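Local coordinates for protein aromatic-amino-acid:2-oxoglutarate transaminase (Candida albicans, PDB 6HND) that probably transfers amino groups between aromatic amino acids and 2-oxoglutarate, with 2-aminoadipate as a possible further substrate, using pyridoxal 5'-phosphate as cofactor, at residues G250-G255 with G436-F441; E187-S192 with I210-D215; I467-G472 with N487-C492; G284-P289 with L404-R409. One frame throughout, in Å; residues are numbered along the deposited sequence.

Following the chain from its N terminus, contact 2 (187-192 with 210-215) closes first, a short loop around one helix and one strand of the seven-stranded sheet. Contact 1 (250-255 with 436-441) opens next and spans 180 residues, joining a cofactor loop to the four-stranded sheet. Contact 4 (284-289 with 404-409) opens and closes within that span. Contact 3 (467-472 with 487-492) follows in series as a short antiparallel closure whose connection carries helix 479-482. None of the four cross. Contacts 1 and 3 share neighbouring strands 438-443 and 488-492, Q251 bonds to F189 between contacts 1 and 2, and G436 bonds to L286 between contacts 1 and 4.

Contact 1 (G250-G255 with G436-F441); sequences GQNPTG and GMFVTF. With PLP (pyridoxal-5'-phosphate), chain E.
N252 lies against the ring of F438, and its amide can be followed outward atom by atom. CB touches both the cofactor methyl, 3.7 Å from PLP C2A, and the F438 ring at CE2. The first torsion sets CG anti to the backbone N (chi1 -179°), bringing it to 3.5 Å from F438 CE2. Amide and ring planes are inclined by 34°, and the two groups cross obliquely. At the tip the branches divide: OD1 accepts from R490 NH1, whereas ND2 donates to PLP O3 at 3.2 Å. Each branch of the amide is thus hydrogen-bonded, one as acceptor and one as donor, which fixes its flip. M437 CG covers the centre of one F438 face.

The sequence NPTG in this loop, with a cis peptide bond before P253, is the familiar signature of this aminotransferase family; it follows strand 243-246 and places the asparagine beside the cofactor phenol oxygen. Just beyond the cis-proline the loop meets strand 438-443. T440 OG1 donates to T254 O at 2.7 Å, arriving well to the side of the carbonyl, with a C=O...donor angle of 102°. Water 2 gives the same oxygen a second donor and accepts from T440 N, the latter at 2.8 Å. P253 O also rests near F438 CB, at 3.7 Å. The turn itself is held from within: Q251 OE1 takes both T254 OG1, at 2.7 Å, and T254 N. Q251 NE2 donates in turn to F189 O and E187 OE1, and G255 N returns to Q251 O, while M437 and F438 pack on G44 of the second subunit.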
# COMPACT_ATOMS: atom_id res chain seq x y z
N GLY B 250 -0.67 -23.71 -11.75
CA GLY B 250 -0.36 -24.01 -10.33
C GLY B 250 -1.48 -23.52 -9.41
O GLY B 250 -1.19 -22.81 -8.46
N GLN B 251 -2.72 -23.86 -9.76
CA GLN B 251 -3.95 -23.46 -9.05
C GLN B 251 -3.69 -23.56 -7.54
O GLN B 251 -3.18 -24.57 -7.11
CB GLN B 251 -5.13 -24.32 -9.51
CG GLN B 251 -6.52 -23.70 -9.34
CD GLN B 251 -7.09 -23.86 -7.96
OE1 GLN B 251 -6.71 -24.79 -7.26
NE2 GLN B 251 -7.99 -22.97 -7.56
N ASN B 252 -4.02 -22.52 -6.78
CA ASN B 252 -3.99 -22.56 -5.30
C ASN B 252 -5.40 -22.84 -4.79
O ASN B 252 -6.26 -21.98 -4.92
CB ASN B 252 -3.41 -21.27 -4.74
CG ASN B 252 -3.33 -21.30 -3.24
OD1 ASN B 252 -3.72 -22.30 -2.65
ND2 ASN B 252 -2.84 -20.22 -2.63
N PRO B 253 -5.70 -23.99 -4.15
CA PRO B 253 -4.69 -24.94 -3.67
C PRO B 253 -4.26 -26.13 -4.54
O PRO B 253 -3.28 -26.71 -4.21
CB PRO B 253 -5.41 -25.56 -2.46
CG PRO B 253 -6.86 -25.65 -2.93
CD PRO B 253 -7.06 -24.38 -3.74
N THR B 254 -5.01 -26.50 -5.57
CA THR B 254 -5.03 -27.88 -6.12
C THR B 254 -3.76 -28.23 -6.88
O THR B 254 -3.53 -29.40 -7.07
CB THR B 254 -6.28 -28.15 -6.98
OG1 THR B 254 -6.26 -27.31 -8.13
CG2 THR B 254 -7.56 -27.95 -6.20
N GLY B 255 -2.99 -27.24 -7.35
CA GLY B 255 -1.74 -27.43 -8.13
C GLY B 255 -1.99 -27.66 -9.61
O GLY B 255 -1.01 -27.79 -10.33
N GLY B 436 4.65 -24.45 -9.61
CA GLY B 436 4.48 -23.71 -8.34
C GLY B 436 5.00 -24.47 -7.12
O GLY B 436 6.06 -25.12 -7.24
N MET B 437 4.29 -24.34 -5.99
CA MET B 437 4.79 -24.73 -4.65
C MET B 437 3.78 -25.60 -3.89
O MET B 437 4.08 -25.93 -2.70
CB MET B 437 5.16 -23.48 -3.83
CG MET B 437 4.01 -22.48 -3.64
SD MET B 437 4.39 -21.11 -2.49
CE MET B 437 5.89 -20.46 -3.22
N PHE B 438 2.65 -26.00 -4.50
CA PHE B 438 1.55 -26.70 -3.79
C PHE B 438 1.32 -28.11 -4.36
O PHE B 438 1.42 -28.33 -5.58
CB PHE B 438 0.26 -25.87 -3.79
CG PHE B 438 0.38 -24.53 -3.09
CD1 PHE B 438 0.87 -24.44 -1.80
CD2 PHE B 438 -0.03 -23.37 -3.73
CE1 PHE B 438 0.99 -23.22 -1.18
CE2 PHE B 438 0.11 -22.14 -3.11
CZ PHE B 438 0.63 -22.07 -1.84
N VAL B 439 1.02 -29.05 -3.46
CA VAL B 439 0.60 -30.45 -3.76
C VAL B 439 -0.78 -30.71 -3.16
O VAL B 439 -0.93 -30.51 -1.94
CB VAL B 439 1.60 -31.47 -3.21
CG1 VAL B 439 1.14 -32.88 -3.51
CG2 VAL B 439 2.99 -31.26 -3.77
N THR B 440 -1.73 -31.17 -3.97
CA THR B 440 -2.97 -31.80 -3.47
C THR B 440 -2.66 -33.22 -2.96
O THR B 440 -2.18 -34.10 -3.75
CB THR B 440 -4.11 -31.84 -4.50
OG1 THR B 440 -4.45 -30.51 -4.84
CG2 THR B 440 -5.35 -32.52 -3.97
N PHE B 441 -2.94 -33.43 -1.68
CA PHE B 441 -2.74 -34.71 -0.96
C PHE B 441 -4.13 -35.23 -0.61
O PHE B 441 -4.76 -34.69 0.32
CB PHE B 441 -1.87 -34.48 0.27
CG PHE B 441 -1.49 -35.71 1.04
CD1 PHE B 441 -0.53 -36.58 0.56
CD2 PHE B 441 -2.04 -35.97 2.29
CE1 PHE B 441 -0.15 -37.69 1.29
CE2 PHE B 441 -1.68 -37.10 3.01
CZ PHE B 441 -0.71 -37.94 2.52
N1 PLP E . -2.72 -15.52 -5.17
C2 PLP E . -2.24 -16.75 -5.03
C2A PLP E . -2.86 -17.82 -5.85
C3 PLP E . -1.15 -17.00 -4.15
O3 PLP E . -0.67 -18.28 -4.03
C4 PLP E . -0.59 -15.94 -3.40
C4A PLP E . 0.61 -16.19 -2.56
C5 PLP E . -1.12 -14.65 -3.59
C6 PLP E . -2.18 -14.51 -4.45
C5A PLP E . -0.69 -13.45 -2.79
O4P PLP E . 0.59 -12.87 -3.17
P PLP E . 1.10 -11.51 -2.46
O1P PLP E . -0.13 -10.64 -2.21
O2P PLP E . 2.09 -10.99 -3.50
O3P PLP E . 1.76 -11.92 -1.18
O HOH W 1 1.53 -23.55 -6.74
O HOH W 2 -0.94 -31.12 -6.63

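Contact 2 (E187-S192 with I210-D215); sequences EEFTFS and INFDND. With K (potassium ion), chain G; PLP (pyridoxal-5'-phosphate), chain E.
E188 and I210 meet at the C-terminal ends of two parallel strands joined by a beta-alpha-beta crossover, between the pyridoxal phosphate pocket and a potassium site. I210 N donates to E188 OE2 at 2.7 Å in a nearly straight bond, 173° at the hydrogen, reaching the oxygen from above the carboxylate plane. The glutamate CG takes the crowded position between the backbone N and the carbonyl carbon (chi1 67°), and the extended remainder of the chain carries the carboxylate across. Its other oxygen, OE1, forms a salt bridge with R485 and a hydrogen bond with S482, so both oxygens are occupied.

Beside this polar bond lies an apolar group. I210 CD1 touches F189 O at 3.7 Å and comes near the plane of the F189 ring at its edge. F189 CE2 reaches F212 CZ at 3.6 Å; the ring planes are 82° apart, although the pair is oblique in its placement. I210 CG2 lies over one face of F212, toward its rim.

The two segments then diverge to different ligands. F191 CE2 is 3.4 Å from PLP C6, which lies over a face of its ring. In the other segment, an Asx turn at N211 leads to D213, whose OD2 binds the potassium ion at 2.8 Å, and to D215, whose OD1 and more distant OD2 bind it too.

The contact joins the loop between strand 183-187 and helix 193-200 to that between strand 204-208 and helix 221-229, with F488 of strand 488-492 meeting the rings of F189 (edge-to-face) and F212.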
# COMPACT_ATOMS: atom_id res chain seq x y z
N GLU B 187 -13.14 -20.39 -8.69
CA GLU B 187 -12.75 -21.81 -8.45
C GLU B 187 -13.16 -22.21 -7.04
O GLU B 187 -12.83 -21.49 -6.11
CB GLU B 187 -11.26 -22.00 -8.74
CG GLU B 187 -10.92 -21.79 -10.21
CD GLU B 187 -9.48 -21.48 -10.56
OE1 GLU B 187 -8.78 -20.91 -9.70
OE2 GLU B 187 -9.09 -21.73 -11.73
N GLU B 188 -13.86 -23.35 -6.90
CA GLU B 188 -14.54 -23.79 -5.66
C GLU B 188 -13.53 -23.93 -4.53
O GLU B 188 -13.95 -23.71 -3.40
CB GLU B 188 -15.31 -25.09 -5.85
CG GLU B 188 -14.45 -26.32 -6.10
CD GLU B 188 -15.27 -27.61 -6.17
OE1 GLU B 188 -16.31 -27.68 -5.43
OE2 GLU B 188 -14.89 -28.55 -6.95
N PHE B 189 -12.28 -24.31 -4.83
CA PHE B 189 -11.11 -24.16 -3.91
C PHE B 189 -10.24 -23.07 -4.50
O PHE B 189 -9.93 -23.15 -5.73
CB PHE B 189 -10.33 -25.46 -3.71
CG PHE B 189 -11.21 -26.59 -3.24
CD1 PHE B 189 -11.50 -26.74 -1.89
CD2 PHE B 189 -11.77 -27.47 -4.14
CE1 PHE B 189 -12.34 -27.75 -1.46
CE2 PHE B 189 -12.63 -28.47 -3.71
CZ PHE B 189 -12.92 -28.59 -2.37
N THR B 190 -9.91 -22.07 -3.68
CA THR B 190 -9.28 -20.83 -4.17
C THR B 190 -8.34 -20.23 -3.12
O THR B 190 -8.20 -20.79 -1.99
CB THR B 190 -10.38 -19.86 -4.62
OG1 THR B 190 -9.81 -18.82 -5.43
CG2 THR B 190 -11.11 -19.22 -3.47
N PHE B 191 -7.69 -19.15 -3.52
CA PHE B 191 -7.00 -18.18 -2.65
C PHE B 191 -8.08 -17.38 -1.91
O PHE B 191 -8.56 -16.36 -2.43
CB PHE B 191 -6.02 -17.36 -3.50
CG PHE B 191 -5.19 -16.39 -2.71
CD1 PHE B 191 -4.29 -16.85 -1.78
CD2 PHE B 191 -5.34 -15.02 -2.89
CE1 PHE B 191 -3.54 -15.96 -1.03
CE2 PHE B 191 -4.58 -14.13 -2.14
CZ PHE B 191 -3.68 -14.60 -1.22
N SER B 192 -8.45 -17.89 -0.74
CA SER B 192 -9.44 -17.35 0.24
C SER B 192 -9.44 -15.82 0.33
O SER B 192 -10.50 -15.22 0.34
CB SER B 192 -9.24 -17.96 1.61
OG SER B 192 -9.67 -19.30 1.61
N ILE B 210 -14.04 -28.00 -9.47
CA ILE B 210 -12.71 -28.46 -9.93
C ILE B 210 -12.80 -29.96 -10.16
O ILE B 210 -13.37 -30.66 -9.31
CB ILE B 210 -11.64 -28.08 -8.91
CG1 ILE B 210 -11.28 -26.60 -9.05
CG2 ILE B 210 -10.44 -29.00 -9.05
CD1 ILE B 210 -10.47 -26.10 -7.90
N ASN B 211 -12.28 -30.41 -11.29
CA ASN B 211 -12.13 -31.85 -11.60
C ASN B 211 -10.83 -32.32 -10.90
O ASN B 211 -9.80 -31.69 -11.14
CB ASN B 211 -12.19 -32.03 -13.12
CG ASN B 211 -11.69 -33.37 -13.59
OD1 ASN B 211 -11.82 -34.36 -12.88
ND2 ASN B 211 -11.12 -33.42 -14.79
N PHE B 212 -10.88 -33.40 -10.12
CA PHE B 212 -9.76 -33.93 -9.30
C PHE B 212 -9.10 -35.17 -9.92
O PHE B 212 -8.22 -35.73 -9.26
CB PHE B 212 -10.25 -34.19 -7.88
CG PHE B 212 -10.29 -32.94 -7.04
CD1 PHE B 212 -11.42 -32.13 -7.01
CD2 PHE B 212 -9.17 -32.53 -6.33
CE1 PHE B 212 -11.45 -30.98 -6.24
CE2 PHE B 212 -9.19 -31.36 -5.59
CZ PHE B 212 -10.33 -30.59 -5.55
N ASP B 213 -9.43 -35.54 -11.17
CA ASP B 213 -8.66 -36.55 -11.95
C ASP B 213 -7.18 -36.14 -12.07
O ASP B 213 -6.87 -34.92 -12.09
CB ASP B 213 -9.22 -36.73 -13.36
CG ASP B 213 -10.63 -37.31 -13.46
OD1 ASP B 213 -11.16 -37.79 -12.42
OD2 ASP B 213 -11.20 -37.26 -14.60
N ASN B 214 -6.29 -37.12 -12.22
CA ASN B 214 -4.82 -36.85 -12.30
C ASN B 214 -4.47 -36.01 -13.53
O ASN B 214 -3.44 -35.33 -13.47
CB ASN B 214 -4.01 -38.14 -12.29
CG ASN B 214 -4.14 -38.82 -10.95
OD1 ASN B 214 -4.80 -39.85 -10.84
ND2 ASN B 214 -3.56 -38.22 -9.93
N ASP B 215 -5.27 -36.07 -14.59
CA ASP B 215 -5.03 -35.37 -15.89
C ASP B 215 -5.89 -34.09 -15.94
O ASP B 215 -6.07 -33.56 -17.05
CB ASP B 215 -5.29 -36.30 -17.08
CG ASP B 215 -6.74 -36.74 -17.29
OD1 ASP B 215 -7.60 -36.50 -16.39
OD2 ASP B 215 -7.02 -37.32 -18.36
K K G . -9.89 -37.04 -17.01
N1 PLP E . -2.72 -15.52 -5.17
C2 PLP E . -2.24 -16.75 -5.03
C2A PLP E . -2.86 -17.82 -5.85
C3 PLP E . -1.15 -17.00 -4.15
O3 PLP E . -0.67 -18.28 -4.03
C4 PLP E . -0.59 -15.94 -3.40
C4A PLP E . 0.61 -16.19 -2.56
C5 PLP E . -1.12 -14.65 -3.59
C6 PLP E . -2.18 -14.51 -4.45
C5A PLP E . -0.69 -13.45 -2.79
O4P PLP E . 0.59 -12.87 -3.17
P PLP E . 1.10 -11.51 -2.46
O1P PLP E . -0.13 -10.64 -2.21
O2P PLP E . 2.09 -10.99 -3.50
O3P PLP E . 1.76 -11.92 -1.18

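Contact 3 (I467-G472 with N487-C492); sequences ILVVPG and NFFRLC
V470 and R490 form the hydrogen-bonded pair of an antiparallel bridge, and P471 with F489 is the adjoining non-hydrogen-bonded pair. Two backbone bonds establish it. R490 N donates to V470 O at 2.9 Å, nearly along the C=O axis, and G472 N donates to F488 O at 3.0 Å. The same V470 O is also approached by F489 CA at 3.4 Å, a CA-H...O contact.

A CH-pi contact ends the pairing: G472, with no side chain, brings its CA over the face of the F488 ring, toward the rim and 4.0 Å from the centroid.

Apolar contacts gather on V469, whose branches divide between two partners. CG2 presses on F489 CD1 at 3.3 Å, a close approach, while CG1 meets L491 CD2 at 3.5 Å with the two side chains pointing the same way. P471 CB adds a looser touch on the F489 ring, and M455 and L458 of helix 451-465 reach that ring as well.

On the face shared by V470 and R490, the valine CG2 lies 3.8 Å from R490 NH2. A bend at chi3 (76°) turns the arginine NE out of the extended line of CB, CG and CD. NH2 donates to S42 O of the second subunit, and the guanidinium makes a cation-pi contact with F438.

Backbone bonds thus fix the pairing while apolar branches of V469, P471, F489 and L491 pack together; the R490 guanidinium, beside V470, is held by S42 of the second subunit and by F438 and the cofactor asparagine N252 of its own, consistent with a set orientation.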
# COMPACT_ATOMS: atom_id res chain seq x y z
N ILE B 467 3.21 -32.44 12.00
CA ILE B 467 3.19 -31.97 10.58
C ILE B 467 1.98 -31.04 10.41
O ILE B 467 0.81 -31.49 10.65
CB ILE B 467 3.24 -33.17 9.61
CG1 ILE B 467 3.39 -32.74 8.15
CG2 ILE B 467 2.05 -34.10 9.80
CD1 ILE B 467 4.61 -31.89 7.87
N LEU B 468 2.24 -29.78 10.08
CA LEU B 468 1.19 -28.77 9.83
C LEU B 468 0.84 -28.74 8.33
O LEU B 468 1.77 -28.68 7.49
CB LEU B 468 1.67 -27.41 10.32
CG LEU B 468 2.12 -27.32 11.78
CD1 LEU B 468 2.51 -25.88 12.13
CD2 LEU B 468 1.05 -27.84 12.74
N VAL B 469 -0.46 -28.78 8.01
CA VAL B 469 -1.00 -28.69 6.62
C VAL B 469 -2.27 -27.83 6.65
O VAL B 469 -2.70 -27.45 7.73
CB VAL B 469 -1.27 -30.07 6.01
CG1 VAL B 469 -0.00 -30.89 5.93
CG2 VAL B 469 -2.36 -30.83 6.75
N VAL B 470 -2.81 -27.53 5.47
CA VAL B 470 -4.07 -26.76 5.28
C VAL B 470 -5.10 -27.73 4.74
O VAL B 470 -4.89 -28.29 3.68
CB VAL B 470 -3.85 -25.57 4.34
CG1 VAL B 470 -5.14 -24.80 4.10
CG2 VAL B 470 -2.80 -24.64 4.89
N PRO B 471 -6.23 -27.96 5.45
CA PRO B 471 -7.34 -28.74 4.90
C PRO B 471 -8.06 -27.95 3.79
O PRO B 471 -8.16 -26.73 3.89
CB PRO B 471 -8.25 -28.94 6.12
CG PRO B 471 -8.02 -27.71 6.95
CD PRO B 471 -6.54 -27.44 6.78
N GLY B 472 -8.52 -28.65 2.77
CA GLY B 472 -9.20 -28.06 1.60
C GLY B 472 -10.47 -27.34 1.99
O GLY B 472 -10.80 -26.34 1.33
N ASN B 487 -11.88 -33.73 0.69
CA ASN B 487 -11.06 -34.83 1.28
C ASN B 487 -9.59 -34.69 0.86
O ASN B 487 -9.02 -35.64 0.30
CB ASN B 487 -11.63 -36.21 0.92
CG ASN B 487 -11.73 -36.44 -0.58
OD1 ASN B 487 -12.07 -35.52 -1.34
ND2 ASN B 487 -11.38 -37.65 -1.00
N PHE B 488 -8.96 -33.55 1.13
CA PHE B 488 -7.53 -33.39 0.78
C PHE B 488 -6.89 -32.37 1.71
O PHE B 488 -7.59 -31.50 2.22
CB PHE B 488 -7.32 -33.00 -0.69
CG PHE B 488 -7.79 -31.63 -1.10
CD1 PHE B 488 -9.09 -31.43 -1.54
CD2 PHE B 488 -6.92 -30.56 -1.11
CE1 PHE B 488 -9.50 -30.18 -1.99
CE2 PHE B 488 -7.34 -29.30 -1.50
CZ PHE B 488 -8.63 -29.11 -1.93
N PHE B 489 -5.58 -32.47 1.85
CA PHE B 489 -4.72 -31.42 2.44
C PHE B 489 -3.87 -30.81 1.33
O PHE B 489 -3.44 -31.55 0.44
CB PHE B 489 -3.85 -32.00 3.55
CG PHE B 489 -4.62 -32.61 4.68
CD1 PHE B 489 -5.29 -31.80 5.59
CD2 PHE B 489 -4.63 -33.98 4.86
CE1 PHE B 489 -6.00 -32.37 6.64
CE2 PHE B 489 -5.37 -34.55 5.89
CZ PHE B 489 -6.05 -33.74 6.78
N ARG B 490 -3.67 -29.50 1.38
CA ARG B 490 -2.69 -28.79 0.52
C ARG B 490 -1.36 -28.86 1.24
O ARG B 490 -1.31 -28.49 2.44
CB ARG B 490 -3.06 -27.32 0.30
CG ARG B 490 -2.14 -26.61 -0.70
CD ARG B 490 -2.35 -25.11 -0.67
NE ARG B 490 -1.72 -24.53 0.50
CZ ARG B 490 -1.72 -23.26 0.82
NH1 ARG B 490 -2.33 -22.38 0.04
NH2 ARG B 490 -1.13 -22.86 1.93
N LEU B 491 -0.32 -29.24 0.50
CA LEU B 491 1.07 -29.32 1.02
C LEU B 491 1.89 -28.27 0.31
O LEU B 491 1.69 -28.13 -0.91
CB LEU B 491 1.63 -30.71 0.74
CG LEU B 491 0.72 -31.88 1.11
CD1 LEU B 491 1.37 -33.19 0.68
CD2 LEU B 491 0.43 -31.89 2.60
N CYS B 492 2.74 -27.56 1.05
CA CYS B 492 3.70 -26.60 0.49
C CYS B 492 5.13 -26.98 0.89
O CYS B 492 5.39 -27.06 2.10
CB CYS B 492 3.38 -25.17 0.92
SG CYS B 492 4.58 -24.00 0.24

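Contact 4 (G284-P289 with L404-R409); sequences GYLTLP and LNYSYR
L286 points its CD1 methyl over one face of the Y406 ring, 4.1 Å from the centroid and 18° off the normal, a CH-pi contact displaced toward the rim. L288 CD2 works one step along the helix, reaching the backbone at S407 N, 3.8 Å away, and Y406 CB at 4.1 Å. P289 completes the row with CD 3.6 Å from S407 OG. Between the two segments the polar link is a water rather than a direct bond: water 3 lies 2.6 Å from S407 OG and 3.0 Å from P289 O, with S407 O also within reach. S407 OG, anti to the backbone N (chi1 173°), thus meets both P289 CD and the water.

A second shell sets these groups. L286 is the centre of an inverse gamma turn, closed by a weak bond from T287 N to Y285 O; its backbone bonds to G436, while that of L288 bonds to K434, and the loop is thereby pinned beside the residues leading to strand 438-443. From the helix, R403 NE binds T287 OG1 and K410 NZ binds P289 O. The aromatic ring of Y406 is also stacked with F50 of the second subunit, so the contact reaches the dimer interface.

L286 lies about 4 Å, side chain to side chain, from Y283 of the pyridoxal phosphate pocket. The contact ties the loop after strand 276-280, a central strand of the seven-stranded sheet, to helix 392-418, which packs on the four-stranded antiparallel sheet through V439 and F441, as in the aspartate aminotransferase-like fold, where a large domain built on the seven-stranded sheet is joined to a small domain.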
# COMPACT_ATOMS: atom_id res chain seq x y z
N GLY B 284 3.60 -19.30 -11.92
CA GLY B 284 3.45 -20.01 -13.21
C GLY B 284 4.78 -20.08 -13.94
O GLY B 284 4.87 -20.83 -14.93
N TYR B 285 5.76 -19.30 -13.51
CA TYR B 285 7.12 -19.33 -14.11
C TYR B 285 7.87 -20.54 -13.55
O TYR B 285 8.80 -21.02 -14.22
CB TYR B 285 7.89 -18.03 -13.91
CG TYR B 285 7.22 -16.85 -14.56
CD1 TYR B 285 7.22 -16.73 -15.93
CD2 TYR B 285 6.60 -15.86 -13.82
CE1 TYR B 285 6.61 -15.67 -16.57
CE2 TYR B 285 5.98 -14.78 -14.45
CZ TYR B 285 5.98 -14.69 -15.83
OH TYR B 285 5.38 -13.68 -16.51
N LEU B 286 7.47 -21.04 -12.38
CA LEU B 286 8.10 -22.22 -11.73
C LEU B 286 7.46 -23.49 -12.30
O LEU B 286 6.65 -24.10 -11.63
CB LEU B 286 7.93 -22.10 -10.22
CG LEU B 286 8.46 -20.80 -9.62
CD1 LEU B 286 8.11 -20.69 -8.15
CD2 LEU B 286 9.97 -20.66 -9.84
N THR B 287 7.80 -23.83 -13.55
CA THR B 287 7.26 -25.00 -14.29
C THR B 287 8.02 -26.22 -13.77
O THR B 287 9.23 -26.11 -13.55
CB THR B 287 7.38 -24.82 -15.81
OG1 THR B 287 8.76 -24.65 -16.12
CG2 THR B 287 6.59 -23.64 -16.33
N LEU B 288 7.32 -27.33 -13.53
CA LEU B 288 7.90 -28.54 -12.89
C LEU B 288 7.72 -29.73 -13.82
O LEU B 288 6.58 -30.03 -14.17
CB LEU B 288 7.21 -28.78 -11.54
CG LEU B 288 7.08 -27.58 -10.62
CD1 LEU B 288 6.26 -27.94 -9.40
CD2 LEU B 288 8.44 -27.05 -10.21
N PRO B 289 8.80 -30.42 -14.24
CA PRO B 289 8.67 -31.65 -15.02
C PRO B 289 7.95 -32.73 -14.20
O PRO B 289 8.00 -32.67 -12.95
CB PRO B 289 10.09 -32.11 -15.36
CG PRO B 289 11.03 -31.09 -14.76
CD PRO B 289 10.20 -30.09 -13.96
N LEU B 404 14.67 -25.20 -10.60
CA LEU B 404 15.45 -26.44 -10.34
C LEU B 404 15.27 -26.84 -8.89
O LEU B 404 15.09 -28.05 -8.66
CB LEU B 404 16.93 -26.24 -10.62
CG LEU B 404 17.35 -26.37 -12.07
CD1 LEU B 404 18.87 -26.30 -12.18
CD2 LEU B 404 16.82 -27.66 -12.68
N ASN B 405 15.39 -25.89 -7.97
CA ASN B 405 15.19 -26.14 -6.51
C ASN B 405 13.78 -26.70 -6.28
O ASN B 405 13.65 -27.76 -5.62
CB ASN B 405 15.31 -24.86 -5.67
CG ASN B 405 16.61 -24.75 -4.90
OD1 ASN B 405 16.66 -25.11 -3.72
ND2 ASN B 405 17.63 -24.21 -5.55
N TYR B 406 12.78 -25.97 -6.76
CA TYR B 406 11.34 -26.28 -6.61
C TYR B 406 11.07 -27.66 -7.22
O TYR B 406 10.34 -28.45 -6.58
CB TYR B 406 10.48 -25.16 -7.20
CG TYR B 406 10.20 -24.04 -6.23
CD1 TYR B 406 9.25 -24.18 -5.24
CD2 TYR B 406 10.91 -22.85 -6.26
CE1 TYR B 406 9.00 -23.17 -4.32
CE2 TYR B 406 10.67 -21.83 -5.36
CZ TYR B 406 9.70 -21.98 -4.40
OH TYR B 406 9.44 -21.00 -3.50
N SER B 407 11.64 -27.92 -8.40
CA SER B 407 11.50 -29.21 -9.11
C SER B 407 12.03 -30.32 -8.20
O SER B 407 11.32 -31.33 -8.05
CB SER B 407 12.18 -29.22 -10.44
OG SER B 407 12.15 -30.53 -11.01
N TYR B 408 13.23 -30.16 -7.65
CA TYR B 408 13.83 -31.20 -6.78
C TYR B 408 12.92 -31.35 -5.55
O TYR B 408 12.61 -32.51 -5.18
CB TYR B 408 15.29 -30.86 -6.44
CG TYR B 408 15.99 -31.90 -5.59
CD1 TYR B 408 16.29 -33.15 -6.10
CD2 TYR B 408 16.35 -31.63 -4.28
CE1 TYR B 408 16.92 -34.12 -5.33
CE2 TYR B 408 16.99 -32.58 -3.50
CZ TYR B 408 17.28 -33.83 -4.03
OH TYR B 408 17.91 -34.78 -3.29
N ARG B 409 12.50 -30.22 -4.94
CA ARG B 409 11.70 -30.21 -3.69
C ARG B 409 10.40 -30.98 -3.93
O ARG B 409 10.07 -31.88 -3.13
CB ARG B 409 11.45 -28.79 -3.19
CG ARG B 409 12.60 -28.18 -2.40
CD ARG B 409 12.49 -26.67 -2.30
NE ARG B 409 13.48 -26.15 -1.40
CZ ARG B 409 13.25 -25.82 -0.14
NH1 ARG B 409 12.02 -25.87 0.35
NH2 ARG B 409 14.24 -25.41 0.62
O HOH W 3 9.95 -31.82 -10.85